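Local coordinates for amidase (Bacillus anthracis, PDB 5EWQ), which probably hydrolyses carboxylic amides to acids and ammonia, as an enzyme of the amidase family, at residues N47-E52 with V270-T275; Y115-V120 with A217-G222; N173-T178 with R399-G404; E388-N393 with T406-S411; L448-N453 with G481-G486. All blocks are in the same frame, centred on the assembly; numbering follows the deposited sequence.

How the contacts relate
From the N terminus, residues 47-52 open contact 1, whose loop closes at 270-275 and brings the start of helix 50-58 onto helix 270-280. Contact 2 (115-120 with 217-222) lies within that loop and touches contact 1 through Leu219 and Ile117. Contact 3 opens at 173-178, between the strands of contact 2, and closes at 399-404, joining the loop after helix 170-173 to the turn between helices 397-400 and 406-412; along the chain it crosses contacts 1 and 2, although it sits across the molecule from contact 1. Contact 4 pairs helices 386-394 and 406-412; it crosses contact 3 and touches it. Contact 5 follows last, a short loop closed within the same sheet that holds contact 2.

Contact 1 (N47-E52 with V270-T275)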
# COMPACT_ATOMS: atom_id res chain seq x y z
N ASN A 47 -9.54 -15.17 4.56
CA ASN A 47 -9.90 -15.04 3.15
C ASN A 47 -11.36 -14.61 2.95
O ASN A 47 -11.89 -14.70 1.85
CB ASN A 47 -9.65 -16.36 2.41
CG ASN A 47 -9.50 -16.16 0.91
OD1 ASN A 47 -9.04 -15.11 0.45
ND2 ASN A 47 -9.89 -17.17 0.14
N ALA A 48 -11.99 -14.12 4.01
CA ALA A 48 -13.34 -13.59 3.91
C ALA A 48 -13.31 -12.08 3.67
O ALA A 48 -12.51 -11.37 4.28
CB ALA A 48 -14.14 -13.92 5.16
N THR A 49 -14.18 -11.61 2.78
CA THR A 49 -14.24 -10.19 2.47
C THR A 49 -14.86 -9.40 3.61
O THR A 49 -15.35 -9.98 4.58
CB THR A 49 -15.05 -9.93 1.18
OG1 THR A 49 -16.43 -10.24 1.40
CG2 THR A 49 -14.51 -10.78 0.04
N VAL A 50 -14.84 -8.07 3.50
CA VAL A 50 -15.39 -7.20 4.53
C VAL A 50 -16.90 -7.40 4.68
O VAL A 50 -17.42 -7.49 5.79
CB VAL A 50 -15.10 -5.72 4.22
CG1 VAL A 50 -15.77 -4.82 5.25
CG2 VAL A 50 -13.60 -5.47 4.19
N ASP A 51 -17.59 -7.49 3.55
CA ASP A 51 -19.04 -7.70 3.54
C ASP A 51 -19.42 -9.01 4.23
O ASP A 51 -20.45 -9.10 4.89
CB ASP A 51 -19.58 -7.69 2.11
CG ASP A 51 -19.55 -6.30 1.49
OD1 ASP A 51 -19.97 -5.34 2.17
OD2 ASP A 51 -19.09 -6.18 0.33
N GLU A 52 -18.58 -10.03 4.07
CA GLU A 52 -18.83 -11.33 4.68
C GLU A 52 -18.56 -11.28 6.18
O GLU A 52 -19.21 -11.98 6.96
CB GLU A 52 -17.96 -12.41 4.02
CG GLU A 52 -18.26 -12.62 2.55
CD GLU A 52 -17.36 -13.66 1.91
OE1 GLU A 52 -16.62 -14.34 2.66
OE2 GLU A 52 -17.38 -13.79 0.67
N VAL A 270 -10.82 -6.33 -4.80
CA VAL A 270 -11.06 -5.01 -5.36
C VAL A 270 -12.22 -4.32 -4.65
O VAL A 270 -12.21 -3.10 -4.44
CB VAL A 270 -11.36 -5.09 -6.87
CG1 VAL A 270 -11.53 -3.70 -7.47
CG2 VAL A 270 -10.25 -5.84 -7.59
N LYS A 271 -13.21 -5.12 -4.26
CA LYS A 271 -14.36 -4.63 -3.50
C LYS A 271 -13.93 -4.02 -2.17
O LYS A 271 -14.28 -2.88 -1.86
CB LYS A 271 -15.34 -5.78 -3.25
CG LYS A 271 -16.56 -5.41 -2.43
CD LYS A 271 -17.65 -4.79 -3.29
CE LYS A 271 -19.02 -4.96 -2.66
NZ LYS A 271 -20.12 -4.53 -3.57
N ASP A 272 -13.17 -4.79 -1.40
CA ASP A 272 -12.70 -4.35 -0.09
C ASP A 272 -11.78 -3.14 -0.19
O ASP A 272 -11.74 -2.29 0.71
CB ASP A 272 -11.99 -5.50 0.63
CG ASP A 272 -12.91 -6.68 0.89
OD1 ASP A 272 -14.13 -6.45 1.06
OD2 ASP A 272 -12.42 -7.82 0.92
N ALA A 273 -11.03 -3.06 -1.28
CA ALA A 273 -10.13 -1.93 -1.52
C ALA A 273 -10.92 -0.64 -1.71
O ALA A 273 -10.55 0.41 -1.19
CB ALA A 273 -9.24 -2.20 -2.72
N ALA A 274 -12.02 -0.74 -2.46
CA ALA A 274 -12.88 0.41 -2.71
C ALA A 274 -13.60 0.84 -1.43
O ALA A 274 -13.92 2.01 -1.25
CB ALA A 274 -13.88 0.10 -3.80
N THR A 275 -13.86 -0.13 -0.56
CA THR A 275 -14.51 0.14 0.72
C THR A 275 -13.63 1.03 1.58
O THR A 275 -14.10 2.00 2.17
CB THR A 275 -14.82 -1.17 1.47
OG1 THR A 275 -15.76 -1.94 0.72
CG2 THR A 275 -15.40 -0.87 2.84
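The Asp272 carboxylate is the flat group on which the contact turns. Its OD1 receives the N-H of Val50 from above the carboxylate plane, about 45° out of it, in a bond of 3.0 Å between Val50 N and Asp272 OD1 with an N-H...O angle of 162°. CG2 of Val50 lies beside the same oxygen, the two side chains sliding past each other in opposite directions. The other oxygen, OD2, meets Thr49, and the side chains of Asp272 and Thr49 cross at about a right angle, with Thr49 CB 3.4 Å from Asp272 OD2. The second carboxylate, of Asp51, crosses Lys271 and touches the aliphatic end of that chain through OD2. Asp51 OD2 and Lys271 NZ are 4.4 Å apart, too far for a salt bridge; the ammonium group is hydrogen-bonded to the carbonyl O of Thr302.

The arrangement sits at the start of helix 50-58. Thr49 is the N-cap of that helix, its OG1 placed between the backbone N and carbonyl carbon (chi1 68°) and accepting a weak capping bond from Glu52 N, 3.4 Å from Thr49 OG1. Asp272 then takes the N-H of Val50, the first residue of the helix, so its negative charge sits where the helix dipole would favour it, and Lys271 may partly offset the nearby Asp51.

Around this junction, Val50 and Asp272 both rest on Leu219 of strand 219-223. Ala273 and Ala274 face Phe495 of helix 491-503, while Val270 touches that phenylalanine as well as Val239 of strand 239-242.

Contact 2 (Y115-V120 with A217-G222); sequences YGIPVV and APLAVG
Val120 and Ala220 form a bridge between neighbouring parallel strands, 118-122 and 219-223, in the central mixed sheet of the amidase signature fold, with strand 161-166 on the far side of the first and 263-267 on the far side of the second. The directions of the strand parts 118-120 and 219-222 differ by 30°, and their axes come within 4.8 Å at closest approach. Val120 supplies both polar links: its N gives a weak bond to Leu219 O at 3.3 Å, and its O accepts from Val221 N at 2.9 Å, with an N-H...O angle of 162°.

At the N-terminal ends the two segments meet through their proline rings and Ile117. Pro118 and Pro218 cross at about a right angle, with Pro118 CG 3.7 Å from Pro218 CD, and Ile117 and Pro218 slide past each other in opposite directions, Ile117 CG2 3.9 Å from Pro218 CG. Further on, Val119 CG1 comes 4.0 Å from Val221 CG2. Val120 sends CG2, anti to its carbonyl carbon, to the methyl of Ala217, 3.7 Å from Val120 CG2 to Ala217 CB.

Pro118 has no N-H to offer and Leu219 N stays 4.1 Å from Pro118 O, so the two bonds between these segments both use Val120; before it, cohesion rests on apolar contact of rings and methyls.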
# COMPACT_ATOMS: atom_id res chain seq x y z
N TYR A 115 -17.03 0.15 9.71
CA TYR A 115 -17.25 0.18 11.15
C TYR A 115 -16.73 -1.08 11.83
O TYR A 115 -17.12 -2.20 11.48
CB TYR A 115 -18.74 0.36 11.47
CG TYR A 115 -19.03 0.52 12.94
CD1 TYR A 115 -19.02 1.78 13.53
CD2 TYR A 115 -19.30 -0.58 13.75
CE1 TYR A 115 -19.27 1.94 14.88
CE2 TYR A 115 -19.56 -0.43 15.10
CZ TYR A 115 -19.54 0.83 15.66
OH TYR A 115 -19.80 0.99 17.00
N GLY A 116 -15.84 -0.89 12.80
CA GLY A 116 -15.30 -2.00 13.57
C GLY A 116 -14.19 -2.75 12.86
O GLY A 116 -13.56 -3.64 13.44
N ILE A 117 -13.94 -2.40 11.60
CA ILE A 117 -12.92 -3.06 10.81
C ILE A 117 -11.52 -2.57 11.16
O ILE A 117 -11.23 -1.37 11.04
CB ILE A 117 -13.15 -2.86 9.30
CG1 ILE A 117 -14.52 -3.41 8.89
CG2 ILE A 117 -12.05 -3.52 8.49
CD1 ILE A 117 -14.68 -4.89 9.15
N PRO A 118 -10.65 -3.48 11.60
CA PRO A 118 -9.25 -3.15 11.88
C PRO A 118 -8.47 -2.84 10.61
O PRO A 118 -8.59 -3.57 9.62
CB PRO A 118 -8.71 -4.42 12.56
CG PRO A 118 -9.59 -5.51 12.04
CD PRO A 118 -10.95 -4.90 11.87
N VAL A 119 -7.69 -1.76 10.63
CA VAL A 119 -6.90 -1.37 9.47
C VAL A 119 -5.43 -1.21 9.85
O VAL A 119 -5.11 -0.64 10.89
CB VAL A 119 -7.41 -0.05 8.85
CG1 VAL A 119 -6.65 0.29 7.58
CG2 VAL A 119 -8.90 -0.13 8.56
N VAL A 120 -4.54 -1.71 9.00
CA VAL A 120 -3.11 -1.57 9.23
C VAL A 120 -2.51 -0.54 8.28
O VAL A 120 -2.51 -0.73 7.06
CB VAL A 120 -2.36 -2.91 9.06
CG1 VAL A 120 -0.86 -2.69 9.08
CG2 VAL A 120 -2.77 -3.89 10.15
N ALA A 217 -4.89 -8.77 8.58
CA ALA A 217 -5.81 -7.64 8.60
C ALA A 217 -6.70 -7.69 7.36
O ALA A 217 -6.29 -8.19 6.32
CB ALA A 217 -5.04 -6.33 8.65
N PRO A 218 -7.94 -7.17 7.48
CA PRO A 218 -8.85 -7.15 6.33
C PRO A 218 -8.40 -6.13 5.29
O PRO A 218 -8.45 -6.39 4.09
CB PRO A 218 -10.20 -6.75 6.94
CG PRO A 218 -10.02 -6.87 8.42
CD PRO A 218 -8.57 -6.62 8.68
N LEU A 219 -7.97 -4.96 5.77
CA LEU A 219 -7.57 -3.86 4.90
C LEU A 219 -6.23 -3.28 5.33
O LEU A 219 -5.80 -3.48 6.47
CB LEU A 219 -8.64 -2.77 4.89
CG LEU A 219 -10.05 -3.23 4.51
CD1 LEU A 219 -11.04 -2.11 4.68
CD2 LEU A 219 -10.06 -3.75 3.09
N ALA A 220 -5.58 -2.55 4.43
CA ALA A 220 -4.29 -1.95 4.73
C ALA A 220 -4.07 -0.67 3.92
O ALA A 220 -4.61 -0.51 2.83
CB ALA A 220 -3.17 -2.94 4.46
N VAL A 221 -3.26 0.23 4.47
CA VAL A 221 -2.94 1.48 3.81
C VAL A 221 -1.47 1.53 3.41
O VAL A 221 -0.58 1.29 4.23
CB VAL A 221 -3.25 2.69 4.70
CG1 VAL A 221 -2.85 3.99 4.01
CG2 VAL A 221 -4.73 2.72 5.07
N GLY A 222 -1.21 1.83 2.14
CA GLY A 222 0.14 1.95 1.64
C GLY A 222 0.40 3.30 1.00
O GLY A 222 -0.54 4.05 0.73

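Contact 3 (N173-T178 with R399-G404)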
# COMPACT_ATOMS: atom_id res chain seq x y z
N ASN A 173 11.82 3.14 0.40
CA ASN A 173 12.85 2.69 -0.53
C ASN A 173 13.68 3.84 -1.08
O ASN A 173 13.72 4.08 -2.29
CB ASN A 173 12.23 1.89 -1.68
CG ASN A 173 13.27 1.15 -2.50
OD1 ASN A 173 14.33 0.78 -2.00
ND2 ASN A 173 12.98 0.94 -3.78
N TYR A 174 14.34 4.57 -0.19
CA TYR A 174 15.24 5.64 -0.60
C TYR A 174 16.38 5.79 0.41
O TYR A 174 16.52 6.84 1.04
CB TYR A 174 14.48 6.96 -0.75
CG TYR A 174 15.18 7.95 -1.65
CD1 TYR A 174 15.16 7.80 -3.03
CD2 TYR A 174 15.87 9.04 -1.12
CE1 TYR A 174 15.80 8.71 -3.86
CE2 TYR A 174 16.51 9.95 -1.94
CZ TYR A 174 16.47 9.78 -3.31
OH TYR A 174 17.10 10.68 -4.14
N LEU A 175 17.17 4.74 0.55
CA LEU A 175 18.29 4.74 1.48
C LEU A 175 19.59 4.40 0.75
O LEU A 175 20.56 5.15 0.82
CB LEU A 175 18.04 3.76 2.62
CG LEU A 175 18.99 3.85 3.82
CD1 LEU A 175 19.04 5.27 4.34
CD2 LEU A 175 18.55 2.89 4.92
N SER A 176 19.59 3.28 0.04
CA SER A 176 20.74 2.88 -0.76
C SER A 176 20.31 1.98 -1.91
O SER A 176 19.21 1.42 -1.91
CB SER A 176 21.79 2.17 0.10
OG SER A 176 21.38 0.85 0.41
N PHE A 177 21.19 1.82 -2.90
CA PHE A 177 20.90 1.03 -4.09
C PHE A 177 21.00 -0.46 -3.81
O PHE A 177 20.49 -1.28 -4.58
CB PHE A 177 21.84 1.41 -5.23
CG PHE A 177 21.84 2.88 -5.56
CD1 PHE A 177 20.91 3.41 -6.44
CD2 PHE A 177 22.78 3.73 -5.00
CE1 PHE A 177 20.92 4.76 -6.75
CE2 PHE A 177 22.79 5.08 -5.30
CZ PHE A 177 21.86 5.59 -6.18
N THR A 178 21.67 -0.82 -2.72
CA THR A 178 21.95 -2.22 -2.42
C THR A 178 20.97 -2.81 -1.41
O THR A 178 20.98 -4.02 -1.16
CB THR A 178 23.37 -2.40 -1.87
OG1 THR A 178 23.51 -1.66 -0.65
CG2 THR A 178 24.40 -1.91 -2.88
N ARG A 399 23.97 -1.85 12.43
CA ARG A 399 22.60 -1.98 12.88
C ARG A 399 21.67 -1.00 12.16
O ARG A 399 20.61 -1.38 11.66
CB ARG A 399 22.51 -1.76 14.40
CG ARG A 399 21.55 -2.69 15.13
CD ARG A 399 20.16 -2.67 14.52
NE ARG A 399 19.10 -2.86 15.49
CZ ARG A 399 17.82 -2.65 15.24
NH1 ARG A 399 16.90 -2.85 16.18
NH2 ARG A 399 17.45 -2.24 14.03
N ARG A 400 22.08 0.27 12.11
CA ARG A 400 21.20 1.34 11.65
C ARG A 400 21.20 1.50 10.13
O ARG A 400 20.20 1.91 9.54
CB ARG A 400 21.59 2.65 12.33
CG ARG A 400 21.54 2.55 13.84
CD ARG A 400 22.08 3.79 14.53
NE ARG A 400 22.03 3.63 15.98
CZ ARG A 400 22.43 4.56 16.85
NH1 ARG A 400 22.93 5.71 16.42
NH2 ARG A 400 22.34 4.32 18.15
N ILE A 401 22.32 1.18 9.49
CA ILE A 401 22.41 1.24 8.03
C ILE A 401 23.22 0.07 7.48
O ILE A 401 24.30 0.25 6.92
CB ILE A 401 23.04 2.56 7.55
CG1 ILE A 401 24.20 2.97 8.46
CG2 ILE A 401 22.00 3.67 7.50
CD1 ILE A 401 25.02 4.13 7.93
N LYS A 402 22.69 -1.14 7.66
CA LYS A 402 23.35 -2.36 7.22
C LYS A 402 23.74 -2.31 5.75
O LYS A 402 24.79 -2.83 5.35
CB LYS A 402 22.46 -3.57 7.49
CG LYS A 402 23.02 -4.89 6.98
CD LYS A 402 22.02 -6.03 7.16
CE LYS A 402 22.53 -7.31 6.53
NZ LYS A 402 23.79 -7.79 7.16
N TYR A 403 22.90 -1.68 4.94
CA TYR A 403 23.15 -1.59 3.50
C TYR A 403 23.54 -0.18 3.09
O TYR A 403 23.51 0.16 1.91
CB TYR A 403 21.91 -2.05 2.72
CG TYR A 403 21.45 -3.44 3.10
CD1 TYR A 403 22.02 -4.57 2.51
CD2 TYR A 403 20.46 -3.63 4.05
CE1 TYR A 403 21.60 -5.84 2.86
CE2 TYR A 403 20.03 -4.90 4.40
CZ TYR A 403 20.61 -6.00 3.80
OH TYR A 403 20.19 -7.27 4.15
N GLY A 404 23.90 0.65 4.07
CA GLY A 404 24.38 1.99 3.80
C GLY A 404 23.28 3.04 3.72
O GLY A 404 22.12 2.75 3.97
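Ser176 OG donates to Tyr403 O at 2.7 Å, reaching the oxygen from about 50° above the carbonyl plane. The hydroxyl of Thr178 arrives at the same oxygen, OG1 3.1 Å from Tyr403 O, but at an angle too poor for a hydrogen bond. Both hydroxyls occupy the position between backbone N and carbonyl carbon (chi1 75° for Ser176), which turns OG and OG1 toward the carbonyl. Leu175 brings its branch against Gly404 O, and its CD2 stands 4.4 Å from Ile401 CG2, the apolar part of the contact.

Tyr403 O is presented by a type I beta turn from Ile401 to Gly404, closed by Gly404 N to Ile401 O at 2.9 Å. Gly404 leaves it with positive phi (88°), where a CB would press on the preceding carbonyl. Ser176 OG is itself steadied by a weak bond from Met179 N. Lys402 CG covers one face of the Tyr403 ring toward its rim, and that ring meets Tyr183 edge-to-face.

The turn links helix 397-400 to helix 406-412, and the loop 173-178 is tied to the latter by a backbone bond between Leu175 and Leu407, with Leu175 also resting on Ile408.

Contact 4 (E388-N393 with T406-S411)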
# COMPACT_ATOMS: atom_id res chain seq x y z
N GLU A 388 21.31 15.32 10.63
CA GLU A 388 21.42 14.67 11.93
C GLU A 388 21.18 13.17 11.83
O GLU A 388 21.76 12.39 12.58
CB GLU A 388 20.44 15.30 12.92
CG GLU A 388 20.73 16.77 13.22
CD GLU A 388 19.66 17.42 14.08
OE1 GLU A 388 19.68 18.66 14.22
OE2 GLU A 388 18.80 16.69 14.62
N ILE A 389 20.33 12.77 10.89
CA ILE A 389 20.06 11.36 10.63
C ILE A 389 21.32 10.65 10.15
O ILE A 389 21.68 9.59 10.65
CB ILE A 389 18.95 11.17 9.58
CG1 ILE A 389 17.63 11.74 10.10
CG2 ILE A 389 18.80 9.70 9.23
CD1 ILE A 389 16.53 11.77 9.07
N ILE A 390 21.99 11.26 9.17
CA ILE A 390 23.22 10.72 8.61
C ILE A 390 24.28 10.52 9.68
O ILE A 390 24.97 9.50 9.71
CB ILE A 390 23.77 11.63 7.50
CG1 ILE A 390 22.76 11.76 6.36
CG2 ILE A 390 25.09 11.11 6.97
CD1 ILE A 390 23.21 12.66 5.23
N ALA A 391 24.40 11.50 10.58
CA ALA A 391 25.35 11.42 11.68
C ALA A 391 24.93 10.36 12.69
O ALA A 391 25.77 9.70 13.30
CB ALA A 391 25.49 12.78 12.35
N PHE A 392 23.62 10.20 12.86
CA PHE A 392 23.07 9.23 13.80
C PHE A 392 23.35 7.80 13.34
O PHE A 392 23.73 6.95 14.14
CB PHE A 392 21.56 9.45 13.97
CG PHE A 392 20.91 8.48 14.91
CD1 PHE A 392 20.88 8.74 16.28
CD2 PHE A 392 20.32 7.32 14.45
CE1 PHE A 392 20.29 7.85 17.15
CE2 PHE A 392 19.72 6.43 15.31
CZ PHE A 392 19.70 6.70 16.67
N ASN A 393 23.14 7.55 12.05
CA ASN A 393 23.34 6.22 11.49
C ASN A 393 24.80 5.78 11.53
O ASN A 393 25.09 4.59 11.68
CB ASN A 393 22.83 6.18 10.04
CG ASN A 393 21.32 6.34 9.95
OD1 ASN A 393 20.59 6.00 10.88
ND2 ASN A 393 20.86 6.87 8.82
N THR A 406 23.58 5.79 1.02
CA THR A 406 24.10 6.58 -0.09
C THR A 406 23.07 7.55 -0.66
O THR A 406 23.41 8.68 -1.04
CB THR A 406 24.60 5.66 -1.23
OG1 THR A 406 25.47 4.66 -0.70
CG2 THR A 406 25.34 6.47 -2.28
N LEU A 407 21.81 7.13 -0.71
CA LEU A 407 20.76 7.94 -1.32
C LEU A 407 20.43 9.20 -0.52
O LEU A 407 20.29 10.28 -1.10
CB LEU A 407 19.49 7.10 -1.52
CG LEU A 407 19.49 6.21 -2.76
CD1 LEU A 407 18.29 5.28 -2.76
CD2 LEU A 407 19.50 7.07 -4.01
N ILE A 408 20.30 9.06 0.79
CA ILE A 408 19.98 10.21 1.63
C ILE A 408 21.20 11.10 1.82
O ILE A 408 21.08 12.27 2.16
CB ILE A 408 19.44 9.78 3.01
CG1 ILE A 408 20.53 9.12 3.85
CG2 ILE A 408 18.25 8.85 2.85
CD1 ILE A 408 20.08 8.72 5.23
N GLU A 409 22.38 10.53 1.59
CA GLU A 409 23.62 11.31 1.61
C GLU A 409 23.71 12.16 0.35
O GLU A 409 24.17 13.30 0.39
CB GLU A 409 24.84 10.40 1.73
CG GLU A 409 25.12 9.91 3.14
CD GLU A 409 26.30 8.96 3.20
OE1 GLU A 409 26.57 8.28 2.18
OE2 GLU A 409 26.95 8.88 4.26
N ALA A 410 23.27 11.60 -0.77
CA ALA A 410 23.29 12.30 -2.05
C ALA A 410 22.27 13.44 -2.06
O ALA A 410 22.50 14.49 -2.66
CB ALA A 410 23.02 11.34 -3.19
N SER A 411 21.14 13.22 -1.39
CA SER A 411 20.09 14.22 -1.32
C SER A 411 20.51 15.40 -0.45
O SER A 411 20.11 16.54 -0.70
CB SER A 411 18.80 13.61 -0.79
OG SER A 411 17.75 14.56 -0.76
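Ile390 and Ile408 carry most of the buried surface, with Glu409 third. The contact is an apolar meeting of two helix segments running roughly antiparallel, 145° between their directions and 10.4 Å between axes. Ile390 reaches across with CD1, which settles against the opposite backbone: it is 3.8 Å from Ile408 O and 3.9 Å from Glu409 CA. Its CG2 branch lies beside Glu409 CG, 4.0 Å from it.

Ile408 answers from the other side. Its CG1 stands between the backbone N and the carbonyl carbon (chi1 68°), and the CD1 beyond it meets three residues: Ile390 CG1 at 4.2 Å, Ile389 CG2 at 4.3 Å and the amide nitrogen of Asn393, ND2, at 4.1 Å. Glu409 offers CG and the flank of its carboxylate, whose OE2 also touches Ile390 CG2 while making a salt bridge with Lys394 NZ. Asn393 likewise spends ND2 on Gln405 OE1, and Gln405 NE2 also donates to Ile390 O, so Gln405, just ahead of helix 406-412, bonds twice to helix 386-394.

Between the two helices in sequence runs helix 397-400, and helix 360-377 completes the packing, with Phe375 against Ile389 and Phe367 against Ile408.

Contact 5 (L448-N453 with G481-G486); sequences LVMINN and GAVFVG
Val449 and Phe484 lie side by side, pointing the same way, across an antiparallel beta ladder: strands 447-451 and 479-485 are adjacent in the large mixed sheet. Val449 CG2, anti to its own backbone N, sits over one face of the Phe484 ring, toward the rim, 3.8 Å from the centroid and 19° off the normal: a CH-pi contact. The same methyl is 3.9 Å from Ala482 CB. Helix 491-503 packs on this face here, with Tyr501 edge-to-face on the ring and Leu494 and Ile497 beside it.

The selenomethionine Met450 belongs to the other side, with Leu448, Val483 and Val485. It runs beside Val483 in the same direction; its chain then bends at chi3 (80°), which brings CE 3.7 Å from Val483 CG1 and 3.6 Å from Val485 CG2. Met450 and Val483 are a hydrogen-bonded pair, with Met450 N to Val483 O at 2.8 Å and Val483 N to Met450 O at 3.0 Å.

Beyond Ile451 the strand gives way to a loop, yet Asn452 still grips Gly481 twice: Asn452 N donates to Gly481 O at 3.0 Å, and Gly481 N donates to Asn452 OD1, almost in line with the side-chain C=O (166°).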
# COMPACT_ATOMS: atom_id res chain seq x y z
N LEU A 448 -5.45 1.07 -19.31
CA LEU A 448 -4.24 0.38 -19.77
C LEU A 448 -3.78 -0.63 -18.73
O LEU A 448 -3.66 -0.31 -17.55
CB LEU A 448 -3.12 1.39 -20.06
CG LEU A 448 -2.89 1.82 -21.51
CD1 LEU A 448 -4.17 2.26 -22.17
CD2 LEU A 448 -1.86 2.94 -21.55
N VAL A 449 -3.53 -1.86 -19.17
CA VAL A 449 -3.11 -2.92 -18.25
C VAL A 449 -1.63 -3.28 -18.46
O VAL A 449 -1.14 -3.29 -19.59
CB VAL A 449 -3.99 -4.18 -18.40
CG1 VAL A 449 -3.81 -4.81 -19.78
CG2 VAL A 449 -3.70 -5.19 -17.30
N MSE A 450 -0.94 -3.56 -17.36
CA MSE A 450 0.48 -3.91 -17.42
C MSE A 450 0.76 -5.14 -16.56
O MSE A 450 -0.06 -5.55 -15.75
CB MSE A 450 1.34 -2.74 -16.94
CG MSE A 450 1.56 -2.72 -15.44
SE MSE A 450 2.44 -1.11 -14.80
CE MSE A 450 0.90 0.07 -14.78
N ILE A 451 1.94 -5.73 -16.76
CA ILE A 451 2.40 -6.82 -15.91
C ILE A 451 3.33 -6.29 -14.83
O ILE A 451 4.36 -5.68 -15.14
CB ILE A 451 3.12 -7.91 -16.72
CG1 ILE A 451 2.15 -8.56 -17.72
CG2 ILE A 451 3.70 -8.97 -15.79
CD1 ILE A 451 2.76 -9.70 -18.50
N ASN A 452 2.96 -6.51 -13.57
CA ASN A 452 3.72 -6.01 -12.42
C ASN A 452 3.92 -4.50 -12.48
O ASN A 452 2.96 -3.75 -12.67
CB ASN A 452 5.07 -6.72 -12.31
CG ASN A 452 4.93 -8.21 -12.08
OD1 ASN A 452 3.92 -8.68 -11.55
ND2 ASN A 452 5.94 -8.97 -12.48
N ASN A 453 5.16 -4.06 -12.32
CA ASN A 453 5.45 -2.63 -12.27
C ASN A 453 6.36 -2.16 -13.41
O ASN A 453 7.24 -1.32 -13.21
CB ASN A 453 6.09 -2.26 -10.93
CG ASN A 453 7.43 -2.94 -10.72
OD1 ASN A 453 7.66 -4.05 -11.21
ND2 ASN A 453 8.32 -2.28 -9.99
N GLY A 481 0.97 -9.90 -10.90
CA GLY A 481 -0.24 -9.10 -10.89
C GLY A 481 -0.45 -8.31 -12.16
O GLY A 481 0.49 -8.06 -12.91
N ALA A 482 -1.70 -7.92 -12.40
CA ALA A 482 -2.03 -7.07 -13.54
C ALA A 482 -2.45 -5.69 -13.04
O ALA A 482 -3.49 -5.54 -12.41
CB ALA A 482 -3.14 -7.69 -14.37
N VAL A 483 -1.62 -4.69 -13.32
CA VAL A 483 -1.88 -3.33 -12.85
C VAL A 483 -2.53 -2.48 -13.93
O VAL A 483 -2.00 -2.34 -15.03
CB VAL A 483 -0.59 -2.64 -12.37
CG1 VAL A 483 -0.90 -1.24 -11.86
CG2 VAL A 483 0.09 -3.47 -11.30
N PHE A 484 -3.70 -1.92 -13.61
CA PHE A 484 -4.47 -1.14 -14.57
C PHE A 484 -4.23 0.36 -14.42
O PHE A 484 -4.26 0.89 -13.31
CB PHE A 484 -5.96 -1.45 -14.43
CG PHE A 484 -6.33 -2.86 -14.79
CD1 PHE A 484 -6.23 -3.87 -13.85
CD2 PHE A 484 -6.78 -3.17 -16.06
CE1 PHE A 484 -6.58 -5.17 -14.17
CE2 PHE A 484 -7.12 -4.47 -16.39
CZ PHE A 484 -7.02 -5.47 -15.45
N VAL A 485 -4.01 1.04 -15.54
CA VAL A 485 -3.89 2.49 -15.54
C VAL A 485 -5.19 3.13 -16.00
O VAL A 485 -5.62 2.94 -17.14
CB VAL A 485 -2.74 2.98 -16.45
CG1 VAL A 485 -2.78 4.49 -16.59
CG2 VAL A 485 -1.41 2.53 -15.90
N GLY A 486 -5.82 3.90 -15.11
CA GLY A 486 -7.06 4.57 -15.43
C GLY A 486 -6.83 6.02 -15.82
O GLY A 486 -5.71 6.53 -15.72